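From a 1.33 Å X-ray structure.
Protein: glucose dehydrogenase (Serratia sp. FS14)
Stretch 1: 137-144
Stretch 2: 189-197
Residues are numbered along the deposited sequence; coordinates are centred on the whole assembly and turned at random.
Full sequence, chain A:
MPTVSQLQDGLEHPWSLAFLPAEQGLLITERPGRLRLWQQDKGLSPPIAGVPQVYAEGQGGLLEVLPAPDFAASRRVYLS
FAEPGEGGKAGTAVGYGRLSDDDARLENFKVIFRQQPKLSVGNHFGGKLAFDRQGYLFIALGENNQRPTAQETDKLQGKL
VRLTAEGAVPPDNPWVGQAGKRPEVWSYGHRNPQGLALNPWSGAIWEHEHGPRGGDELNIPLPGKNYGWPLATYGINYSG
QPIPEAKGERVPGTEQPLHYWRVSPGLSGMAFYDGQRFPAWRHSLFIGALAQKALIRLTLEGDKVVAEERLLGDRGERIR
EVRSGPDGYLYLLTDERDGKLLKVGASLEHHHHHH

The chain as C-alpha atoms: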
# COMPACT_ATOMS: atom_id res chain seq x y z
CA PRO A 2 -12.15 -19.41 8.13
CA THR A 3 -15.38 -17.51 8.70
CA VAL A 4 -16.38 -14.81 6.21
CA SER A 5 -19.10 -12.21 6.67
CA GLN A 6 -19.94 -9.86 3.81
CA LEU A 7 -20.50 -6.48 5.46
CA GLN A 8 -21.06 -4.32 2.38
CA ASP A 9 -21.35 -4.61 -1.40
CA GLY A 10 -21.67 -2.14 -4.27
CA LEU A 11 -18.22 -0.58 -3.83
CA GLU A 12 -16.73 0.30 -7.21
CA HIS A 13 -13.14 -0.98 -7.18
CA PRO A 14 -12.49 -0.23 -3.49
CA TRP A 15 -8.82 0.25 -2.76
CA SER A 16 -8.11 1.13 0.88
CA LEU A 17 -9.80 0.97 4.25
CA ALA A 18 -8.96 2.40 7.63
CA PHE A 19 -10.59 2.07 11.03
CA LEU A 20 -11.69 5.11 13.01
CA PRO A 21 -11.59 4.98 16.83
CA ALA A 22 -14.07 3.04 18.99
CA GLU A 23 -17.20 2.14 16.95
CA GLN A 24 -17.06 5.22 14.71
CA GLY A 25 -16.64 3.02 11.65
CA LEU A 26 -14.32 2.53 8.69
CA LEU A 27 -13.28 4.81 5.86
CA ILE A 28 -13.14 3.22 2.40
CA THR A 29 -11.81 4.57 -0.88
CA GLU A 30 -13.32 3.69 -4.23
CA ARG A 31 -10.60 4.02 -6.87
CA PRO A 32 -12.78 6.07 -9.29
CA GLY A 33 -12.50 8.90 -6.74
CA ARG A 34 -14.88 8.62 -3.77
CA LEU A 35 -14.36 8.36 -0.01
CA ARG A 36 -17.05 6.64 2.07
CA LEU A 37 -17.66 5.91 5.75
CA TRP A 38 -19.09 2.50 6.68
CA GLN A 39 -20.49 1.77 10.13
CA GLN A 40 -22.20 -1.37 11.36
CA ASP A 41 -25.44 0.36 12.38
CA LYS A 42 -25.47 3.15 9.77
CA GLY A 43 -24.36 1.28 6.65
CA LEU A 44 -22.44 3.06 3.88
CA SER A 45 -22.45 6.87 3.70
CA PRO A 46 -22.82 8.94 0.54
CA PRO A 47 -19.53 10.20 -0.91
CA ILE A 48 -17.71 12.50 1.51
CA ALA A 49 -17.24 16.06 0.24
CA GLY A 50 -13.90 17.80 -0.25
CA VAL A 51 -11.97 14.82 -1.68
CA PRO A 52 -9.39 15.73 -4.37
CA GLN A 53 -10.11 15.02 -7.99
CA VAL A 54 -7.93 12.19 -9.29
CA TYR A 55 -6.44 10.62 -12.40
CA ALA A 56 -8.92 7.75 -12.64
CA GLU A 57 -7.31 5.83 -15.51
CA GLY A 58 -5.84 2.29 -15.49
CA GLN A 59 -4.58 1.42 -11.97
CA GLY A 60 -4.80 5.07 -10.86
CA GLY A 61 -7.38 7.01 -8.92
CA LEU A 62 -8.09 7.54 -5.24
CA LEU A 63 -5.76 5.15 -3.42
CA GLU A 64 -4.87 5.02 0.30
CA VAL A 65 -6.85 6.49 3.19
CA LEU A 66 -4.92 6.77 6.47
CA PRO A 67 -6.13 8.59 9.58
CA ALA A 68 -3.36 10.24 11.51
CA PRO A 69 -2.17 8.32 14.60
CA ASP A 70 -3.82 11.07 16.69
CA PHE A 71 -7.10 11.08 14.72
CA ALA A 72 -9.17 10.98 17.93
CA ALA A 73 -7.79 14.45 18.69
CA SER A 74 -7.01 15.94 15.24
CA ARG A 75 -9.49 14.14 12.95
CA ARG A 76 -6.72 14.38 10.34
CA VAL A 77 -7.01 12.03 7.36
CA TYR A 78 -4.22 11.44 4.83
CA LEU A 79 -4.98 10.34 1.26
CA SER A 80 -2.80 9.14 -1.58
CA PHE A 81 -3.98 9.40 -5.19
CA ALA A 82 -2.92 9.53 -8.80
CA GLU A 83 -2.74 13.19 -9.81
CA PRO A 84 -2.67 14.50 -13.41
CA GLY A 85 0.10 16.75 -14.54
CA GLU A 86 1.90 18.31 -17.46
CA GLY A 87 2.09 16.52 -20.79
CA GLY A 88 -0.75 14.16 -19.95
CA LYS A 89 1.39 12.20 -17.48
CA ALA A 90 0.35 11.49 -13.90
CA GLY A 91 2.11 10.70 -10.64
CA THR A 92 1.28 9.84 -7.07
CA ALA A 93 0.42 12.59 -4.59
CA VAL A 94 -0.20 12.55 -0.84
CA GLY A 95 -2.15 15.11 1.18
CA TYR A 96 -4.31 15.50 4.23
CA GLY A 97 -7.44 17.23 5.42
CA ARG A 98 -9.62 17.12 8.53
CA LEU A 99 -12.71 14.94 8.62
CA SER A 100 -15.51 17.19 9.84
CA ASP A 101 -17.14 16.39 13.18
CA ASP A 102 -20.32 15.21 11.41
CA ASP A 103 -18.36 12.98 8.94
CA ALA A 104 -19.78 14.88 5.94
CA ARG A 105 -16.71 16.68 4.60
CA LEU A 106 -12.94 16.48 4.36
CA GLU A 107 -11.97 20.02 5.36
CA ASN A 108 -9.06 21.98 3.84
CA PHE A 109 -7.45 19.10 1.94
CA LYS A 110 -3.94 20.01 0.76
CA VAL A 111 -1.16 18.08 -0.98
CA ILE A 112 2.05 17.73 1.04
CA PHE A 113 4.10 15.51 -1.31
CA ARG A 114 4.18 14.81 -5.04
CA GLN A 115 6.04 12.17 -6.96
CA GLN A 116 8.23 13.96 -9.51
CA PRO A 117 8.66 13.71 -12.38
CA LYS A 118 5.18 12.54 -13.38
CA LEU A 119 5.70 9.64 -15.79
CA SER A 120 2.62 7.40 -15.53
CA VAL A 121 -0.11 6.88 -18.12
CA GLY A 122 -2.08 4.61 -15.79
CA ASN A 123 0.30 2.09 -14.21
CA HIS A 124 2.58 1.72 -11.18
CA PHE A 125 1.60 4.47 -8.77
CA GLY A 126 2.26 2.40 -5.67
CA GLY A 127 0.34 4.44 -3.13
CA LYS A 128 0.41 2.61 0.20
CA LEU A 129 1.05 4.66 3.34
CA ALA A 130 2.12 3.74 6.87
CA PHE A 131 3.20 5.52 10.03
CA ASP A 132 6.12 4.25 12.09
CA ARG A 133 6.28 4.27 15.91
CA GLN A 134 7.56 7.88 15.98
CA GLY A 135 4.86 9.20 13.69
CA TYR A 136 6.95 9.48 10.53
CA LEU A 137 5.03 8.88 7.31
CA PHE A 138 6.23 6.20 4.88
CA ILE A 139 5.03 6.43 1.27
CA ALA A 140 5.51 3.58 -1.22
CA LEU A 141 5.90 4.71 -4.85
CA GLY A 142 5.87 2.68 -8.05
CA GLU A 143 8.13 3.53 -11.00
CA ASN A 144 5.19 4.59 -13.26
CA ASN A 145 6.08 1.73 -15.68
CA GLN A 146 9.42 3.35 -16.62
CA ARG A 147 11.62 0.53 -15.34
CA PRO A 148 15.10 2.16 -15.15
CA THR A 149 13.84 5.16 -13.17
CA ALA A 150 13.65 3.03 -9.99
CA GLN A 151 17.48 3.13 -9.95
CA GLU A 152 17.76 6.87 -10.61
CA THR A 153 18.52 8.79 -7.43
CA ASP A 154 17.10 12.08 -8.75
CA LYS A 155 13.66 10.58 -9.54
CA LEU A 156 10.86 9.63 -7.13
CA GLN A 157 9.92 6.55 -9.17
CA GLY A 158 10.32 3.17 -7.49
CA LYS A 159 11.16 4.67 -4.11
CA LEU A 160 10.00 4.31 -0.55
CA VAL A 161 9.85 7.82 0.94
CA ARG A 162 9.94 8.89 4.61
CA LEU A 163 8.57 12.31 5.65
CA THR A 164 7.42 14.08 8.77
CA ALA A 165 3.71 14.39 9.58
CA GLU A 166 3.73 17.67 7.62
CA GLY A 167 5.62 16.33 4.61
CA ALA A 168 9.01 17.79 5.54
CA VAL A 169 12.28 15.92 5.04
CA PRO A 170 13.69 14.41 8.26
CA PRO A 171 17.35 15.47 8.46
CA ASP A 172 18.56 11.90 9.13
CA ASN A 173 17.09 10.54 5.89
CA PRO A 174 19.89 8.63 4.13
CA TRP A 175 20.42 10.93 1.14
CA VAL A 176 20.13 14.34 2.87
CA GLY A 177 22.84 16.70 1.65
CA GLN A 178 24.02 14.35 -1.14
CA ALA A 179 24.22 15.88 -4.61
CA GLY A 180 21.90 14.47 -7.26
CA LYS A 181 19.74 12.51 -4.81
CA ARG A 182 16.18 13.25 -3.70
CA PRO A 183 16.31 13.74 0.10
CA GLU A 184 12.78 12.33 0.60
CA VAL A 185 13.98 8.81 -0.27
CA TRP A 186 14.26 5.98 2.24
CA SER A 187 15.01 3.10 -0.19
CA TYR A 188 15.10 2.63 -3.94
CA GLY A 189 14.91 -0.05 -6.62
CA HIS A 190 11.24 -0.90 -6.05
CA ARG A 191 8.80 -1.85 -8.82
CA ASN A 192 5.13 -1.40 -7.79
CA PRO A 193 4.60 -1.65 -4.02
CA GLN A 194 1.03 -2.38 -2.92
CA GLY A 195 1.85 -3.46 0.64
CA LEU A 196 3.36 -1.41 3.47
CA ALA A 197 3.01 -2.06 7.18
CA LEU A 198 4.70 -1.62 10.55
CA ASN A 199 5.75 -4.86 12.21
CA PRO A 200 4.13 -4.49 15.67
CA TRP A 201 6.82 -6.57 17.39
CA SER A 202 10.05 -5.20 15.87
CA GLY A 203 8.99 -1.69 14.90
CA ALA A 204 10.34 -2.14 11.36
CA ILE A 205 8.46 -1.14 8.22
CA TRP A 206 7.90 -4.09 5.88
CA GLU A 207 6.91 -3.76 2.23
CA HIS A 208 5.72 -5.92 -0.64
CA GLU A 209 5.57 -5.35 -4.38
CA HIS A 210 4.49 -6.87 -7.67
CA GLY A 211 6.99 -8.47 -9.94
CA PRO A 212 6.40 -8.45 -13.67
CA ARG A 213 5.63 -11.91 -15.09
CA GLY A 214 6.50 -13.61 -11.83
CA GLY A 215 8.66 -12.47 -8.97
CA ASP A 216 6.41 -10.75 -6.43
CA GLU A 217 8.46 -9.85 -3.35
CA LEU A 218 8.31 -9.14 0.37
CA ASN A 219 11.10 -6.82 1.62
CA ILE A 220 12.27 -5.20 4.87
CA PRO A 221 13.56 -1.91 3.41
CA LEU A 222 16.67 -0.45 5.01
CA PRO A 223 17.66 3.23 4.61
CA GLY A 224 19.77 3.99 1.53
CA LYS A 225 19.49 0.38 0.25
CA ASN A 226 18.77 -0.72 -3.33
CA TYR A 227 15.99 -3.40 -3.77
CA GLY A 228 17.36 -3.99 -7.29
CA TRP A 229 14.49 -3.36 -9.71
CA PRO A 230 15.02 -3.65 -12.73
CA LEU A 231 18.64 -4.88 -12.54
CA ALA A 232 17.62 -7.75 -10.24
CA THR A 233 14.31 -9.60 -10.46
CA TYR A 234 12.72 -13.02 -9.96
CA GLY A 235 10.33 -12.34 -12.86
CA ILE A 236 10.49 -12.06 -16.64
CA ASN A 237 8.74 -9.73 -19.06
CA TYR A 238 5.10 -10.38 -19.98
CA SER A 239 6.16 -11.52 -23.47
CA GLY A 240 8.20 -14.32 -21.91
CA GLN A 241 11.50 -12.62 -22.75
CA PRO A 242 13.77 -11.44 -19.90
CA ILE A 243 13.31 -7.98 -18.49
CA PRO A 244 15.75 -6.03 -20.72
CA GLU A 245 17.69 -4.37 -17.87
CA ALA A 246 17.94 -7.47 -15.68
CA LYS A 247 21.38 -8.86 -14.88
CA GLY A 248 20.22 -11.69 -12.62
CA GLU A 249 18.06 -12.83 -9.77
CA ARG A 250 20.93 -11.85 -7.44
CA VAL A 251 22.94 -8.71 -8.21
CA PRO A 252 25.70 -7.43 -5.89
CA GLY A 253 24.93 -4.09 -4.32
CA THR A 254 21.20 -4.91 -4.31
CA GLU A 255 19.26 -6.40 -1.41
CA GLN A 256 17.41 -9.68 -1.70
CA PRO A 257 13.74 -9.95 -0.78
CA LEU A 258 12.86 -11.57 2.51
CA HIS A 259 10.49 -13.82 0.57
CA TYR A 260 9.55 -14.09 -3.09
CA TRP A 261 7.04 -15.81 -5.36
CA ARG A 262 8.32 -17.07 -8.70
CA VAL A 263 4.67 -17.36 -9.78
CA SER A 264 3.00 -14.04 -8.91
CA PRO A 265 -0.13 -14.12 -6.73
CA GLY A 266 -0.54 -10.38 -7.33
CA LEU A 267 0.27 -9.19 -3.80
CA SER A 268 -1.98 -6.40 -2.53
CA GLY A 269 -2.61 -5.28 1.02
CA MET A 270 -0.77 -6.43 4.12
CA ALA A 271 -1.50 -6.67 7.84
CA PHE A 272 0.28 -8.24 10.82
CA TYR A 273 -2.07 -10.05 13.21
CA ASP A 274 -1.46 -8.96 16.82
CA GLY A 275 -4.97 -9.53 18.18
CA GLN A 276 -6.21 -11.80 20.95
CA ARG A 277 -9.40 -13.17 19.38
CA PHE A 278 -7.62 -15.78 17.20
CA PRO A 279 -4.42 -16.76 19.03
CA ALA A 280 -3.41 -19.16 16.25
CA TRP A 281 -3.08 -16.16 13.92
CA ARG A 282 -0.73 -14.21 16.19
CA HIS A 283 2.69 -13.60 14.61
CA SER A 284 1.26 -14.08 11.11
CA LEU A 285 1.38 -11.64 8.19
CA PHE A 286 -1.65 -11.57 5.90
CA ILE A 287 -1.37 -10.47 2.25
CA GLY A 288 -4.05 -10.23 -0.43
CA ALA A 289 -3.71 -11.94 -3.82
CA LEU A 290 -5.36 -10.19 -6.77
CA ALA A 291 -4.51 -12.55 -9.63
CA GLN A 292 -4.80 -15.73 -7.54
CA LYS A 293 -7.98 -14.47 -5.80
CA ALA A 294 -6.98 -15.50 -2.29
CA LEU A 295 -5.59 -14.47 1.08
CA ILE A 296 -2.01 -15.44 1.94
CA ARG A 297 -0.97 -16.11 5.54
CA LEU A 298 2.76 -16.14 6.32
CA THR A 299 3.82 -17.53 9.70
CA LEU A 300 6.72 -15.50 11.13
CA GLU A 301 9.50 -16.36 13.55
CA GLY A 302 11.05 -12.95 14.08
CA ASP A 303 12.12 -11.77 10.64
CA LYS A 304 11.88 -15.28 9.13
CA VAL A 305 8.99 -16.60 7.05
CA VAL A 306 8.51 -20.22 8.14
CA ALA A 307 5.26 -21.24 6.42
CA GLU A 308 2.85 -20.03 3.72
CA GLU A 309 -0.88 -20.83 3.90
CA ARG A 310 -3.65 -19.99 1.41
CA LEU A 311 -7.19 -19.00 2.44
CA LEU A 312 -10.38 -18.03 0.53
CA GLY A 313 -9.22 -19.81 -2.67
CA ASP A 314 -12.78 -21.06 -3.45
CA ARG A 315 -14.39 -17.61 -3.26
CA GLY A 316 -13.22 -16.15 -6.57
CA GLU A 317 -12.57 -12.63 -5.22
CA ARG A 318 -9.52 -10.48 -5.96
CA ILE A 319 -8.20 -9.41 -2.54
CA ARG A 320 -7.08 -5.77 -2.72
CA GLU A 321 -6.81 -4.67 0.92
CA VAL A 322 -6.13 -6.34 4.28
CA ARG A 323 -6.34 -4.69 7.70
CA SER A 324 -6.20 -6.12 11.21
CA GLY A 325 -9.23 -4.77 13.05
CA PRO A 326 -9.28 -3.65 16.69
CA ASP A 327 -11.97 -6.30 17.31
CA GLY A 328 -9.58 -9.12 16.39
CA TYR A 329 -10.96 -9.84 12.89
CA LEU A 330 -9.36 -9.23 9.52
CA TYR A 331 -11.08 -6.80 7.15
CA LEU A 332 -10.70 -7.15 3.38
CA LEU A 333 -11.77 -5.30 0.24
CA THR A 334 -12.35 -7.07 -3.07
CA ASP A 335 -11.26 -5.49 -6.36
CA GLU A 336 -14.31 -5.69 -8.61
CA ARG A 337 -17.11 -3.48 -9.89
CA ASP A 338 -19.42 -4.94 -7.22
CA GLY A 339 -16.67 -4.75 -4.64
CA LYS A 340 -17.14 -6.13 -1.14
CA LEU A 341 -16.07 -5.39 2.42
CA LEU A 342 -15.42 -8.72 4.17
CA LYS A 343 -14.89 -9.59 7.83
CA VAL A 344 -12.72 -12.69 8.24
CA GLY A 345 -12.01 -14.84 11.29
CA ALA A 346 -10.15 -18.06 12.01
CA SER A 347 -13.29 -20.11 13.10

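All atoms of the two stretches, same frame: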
# COMPACT_ATOMS: atom_id res chain seq x y z
N LEU A 137 5.90 9.40 8.37
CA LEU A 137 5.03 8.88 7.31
C LEU A 137 5.88 8.22 6.24
O LEU A 137 6.73 8.87 5.62
CB LEU A 137 4.23 10.03 6.72
CG LEU A 137 3.30 9.64 5.56
CD1 LEU A 137 2.28 8.57 5.98
CD2 LEU A 137 2.59 10.89 5.03
N PHE A 138 5.63 6.93 5.99
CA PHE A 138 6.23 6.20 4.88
C PHE A 138 5.27 6.14 3.70
O PHE A 138 4.07 5.89 3.86
CB PHE A 138 6.64 4.80 5.31
CG PHE A 138 7.90 4.75 6.12
CD1 PHE A 138 7.91 5.14 7.44
CD2 PHE A 138 9.09 4.31 5.54
CE1 PHE A 138 9.09 5.11 8.18
CE2 PHE A 138 10.26 4.27 6.28
CZ PHE A 138 10.25 4.67 7.59
N ILE A 139 5.81 6.38 2.50
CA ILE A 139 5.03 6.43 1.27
C ILE A 139 5.71 5.52 0.25
O ILE A 139 6.87 5.74 -0.09
CB ILE A 139 4.97 7.87 0.72
CG1 ILE A 139 4.43 8.85 1.77
CG2 ILE A 139 4.15 7.91 -0.55
CD1 ILE A 139 4.69 10.30 1.42
N ALA A 140 4.97 4.54 -0.26
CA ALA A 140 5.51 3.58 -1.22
C ALA A 140 5.13 4.01 -2.63
O ALA A 140 3.94 4.17 -2.93
CB ALA A 140 4.99 2.17 -0.92
N LEU A 141 6.12 4.20 -3.50
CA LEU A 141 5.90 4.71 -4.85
C LEU A 141 6.35 3.71 -5.91
O LEU A 141 7.48 3.21 -5.85
CB LEU A 141 6.66 6.02 -5.05
CG LEU A 141 6.28 7.15 -4.09
CD1 LEU A 141 7.24 8.32 -4.24
CD2 LEU A 141 4.85 7.61 -4.36
N GLY A 142 5.48 3.45 -6.89
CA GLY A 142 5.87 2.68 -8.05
C GLY A 142 6.72 3.51 -9.00
O GLY A 142 6.90 4.72 -8.85
N GLU A 143 7.26 2.83 -10.01
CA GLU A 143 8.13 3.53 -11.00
C GLU A 143 7.35 3.95 -12.26
O GLU A 143 8.01 4.23 -13.24
CB GLU A 143 9.43 2.76 -11.35
CG GLU A 143 9.34 1.25 -11.46
CD GLU A 143 8.42 0.65 -12.52
OE1 GLU A 143 7.27 1.04 -12.57
OE2 GLU A 143 8.85 -0.25 -13.22
N ASN A 144 6.01 4.02 -12.19
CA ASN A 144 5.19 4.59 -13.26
C ASN A 144 5.30 3.80 -14.57
O ASN A 144 4.91 4.32 -15.63
CB ASN A 144 5.52 6.07 -13.53
CG ASN A 144 5.15 7.04 -12.39
OD1 ASN A 144 5.48 8.22 -12.49
ND2 ASN A 144 4.50 6.57 -11.33
N GLY A 189 14.95 1.22 -5.91
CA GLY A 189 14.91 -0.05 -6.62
C GLY A 189 13.68 -0.88 -6.36
O GLY A 189 13.76 -2.12 -6.33
N HIS A 190 12.52 -0.23 -6.21
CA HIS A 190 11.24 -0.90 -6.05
C HIS A 190 10.45 -0.81 -7.36
O HIS A 190 10.63 0.12 -8.15
CB HIS A 190 10.45 -0.24 -4.91
CG HIS A 190 11.16 -0.29 -3.59
ND1 HIS A 190 11.33 -1.46 -2.89
CD2 HIS A 190 11.78 0.67 -2.87
CE1 HIS A 190 12.00 -1.22 -1.77
NE2 HIS A 190 12.28 0.07 -1.74
N ARG A 191 9.59 -1.82 -7.59
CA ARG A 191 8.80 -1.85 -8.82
C ARG A 191 7.42 -1.23 -8.65
O ARG A 191 7.20 -0.08 -9.06
CB ARG A 191 8.71 -3.27 -9.38
CG ARG A 191 8.04 -3.33 -10.74
CD ARG A 191 8.05 -4.76 -11.28
NE ARG A 191 7.28 -4.87 -12.51
CZ ARG A 191 5.96 -4.97 -12.55
NH1 ARG A 191 5.27 -5.04 -11.42
NH2 ARG A 191 5.34 -5.04 -13.72
N ASN A 192 6.45 -1.96 -8.08
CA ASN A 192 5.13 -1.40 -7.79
C ASN A 192 4.65 -1.91 -6.45
O ASN A 192 4.02 -2.98 -6.36
CB ASN A 192 4.11 -1.72 -8.88
CG ASN A 192 2.86 -0.90 -8.69
OD1 ASN A 192 2.93 0.22 -8.20
ND2 ASN A 192 1.71 -1.46 -9.07
N PRO A 193 4.92 -1.17 -5.38
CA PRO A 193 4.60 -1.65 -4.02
C PRO A 193 3.14 -1.40 -3.68
O PRO A 193 2.68 -0.25 -3.65
CB PRO A 193 5.52 -0.82 -3.12
CG PRO A 193 5.83 0.42 -3.92
CD PRO A 193 5.73 0.06 -5.38
N GLN A 194 2.41 -2.48 -3.38
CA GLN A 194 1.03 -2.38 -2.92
C GLN A 194 0.86 -2.98 -1.53
O GLN A 194 -0.27 -3.29 -1.12
CB GLN A 194 0.04 -2.92 -3.96
CG GLN A 194 -0.01 -2.03 -5.22
CD GLN A 194 -1.06 -2.44 -6.23
OE1 GLN A 194 -1.48 -3.59 -6.28
NE2 GLN A 194 -1.50 -1.49 -7.04
N GLY A 195 1.94 -3.08 -0.76
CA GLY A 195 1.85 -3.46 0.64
C GLY A 195 2.87 -2.68 1.45
O GLY A 195 4.03 -2.56 1.03
N LEU A 196 2.45 -2.17 2.60
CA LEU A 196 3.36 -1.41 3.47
C LEU A 196 2.80 -1.44 4.88
O LEU A 196 1.68 -0.98 5.10
CB LEU A 196 3.47 0.03 2.96
CG LEU A 196 4.59 0.88 3.56
CD1 LEU A 196 5.95 0.40 3.07
CD2 LEU A 196 4.38 2.35 3.19
N ALA A 197 3.57 -1.94 5.84
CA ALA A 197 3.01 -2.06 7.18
C ALA A 197 4.11 -2.13 8.22
O ALA A 197 5.20 -2.64 7.97
CB ALA A 197 2.10 -3.28 7.30

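The two strand segments run nearly antiparallel, with 161° between their N-to-C directions, but their axes come no closer than 8.2 Å. That spacing is too wide for a backbone ladder, so side chains fill the gap between the strands. The chains converge at Gly142 and Asn192, whose CA atoms lie 4.2 Å apart.

One hydrogen bond crosses the interface, at this convergence: Glu143 N donates to Arg191 O over 3.1 Å, with an N-H...O angle of 144°. The same carbonyl receives a CA-H...O contact, Gly142 CA to Arg191 O at 3.2 Å and 126° at the hydrogen. Glycine suits this close approach, since an ideal CB on Gly142 would sit 2.6 Å from Asn192 OD1, a clash.

Apolar packing joins the strands. Ala140, Pro193 and Leu196 all direct CA-to-CB toward the opposing stretch. Ala140 CB meets Pro193 CG at 3.6 Å and Leu196 CD2 at 4.2 Å, so the small methyl is in reach of both. Leu196 CD2 also lies 4.0 Å from Phe138 CB, whereas the Phe138 ring leads away.

Van der Waals contacts with backbone complete the fit: Leu196 CD2 approaches Phe138 O at 3.6 Å, and Pro193 CD lies 3.6 Å from Leu141 O.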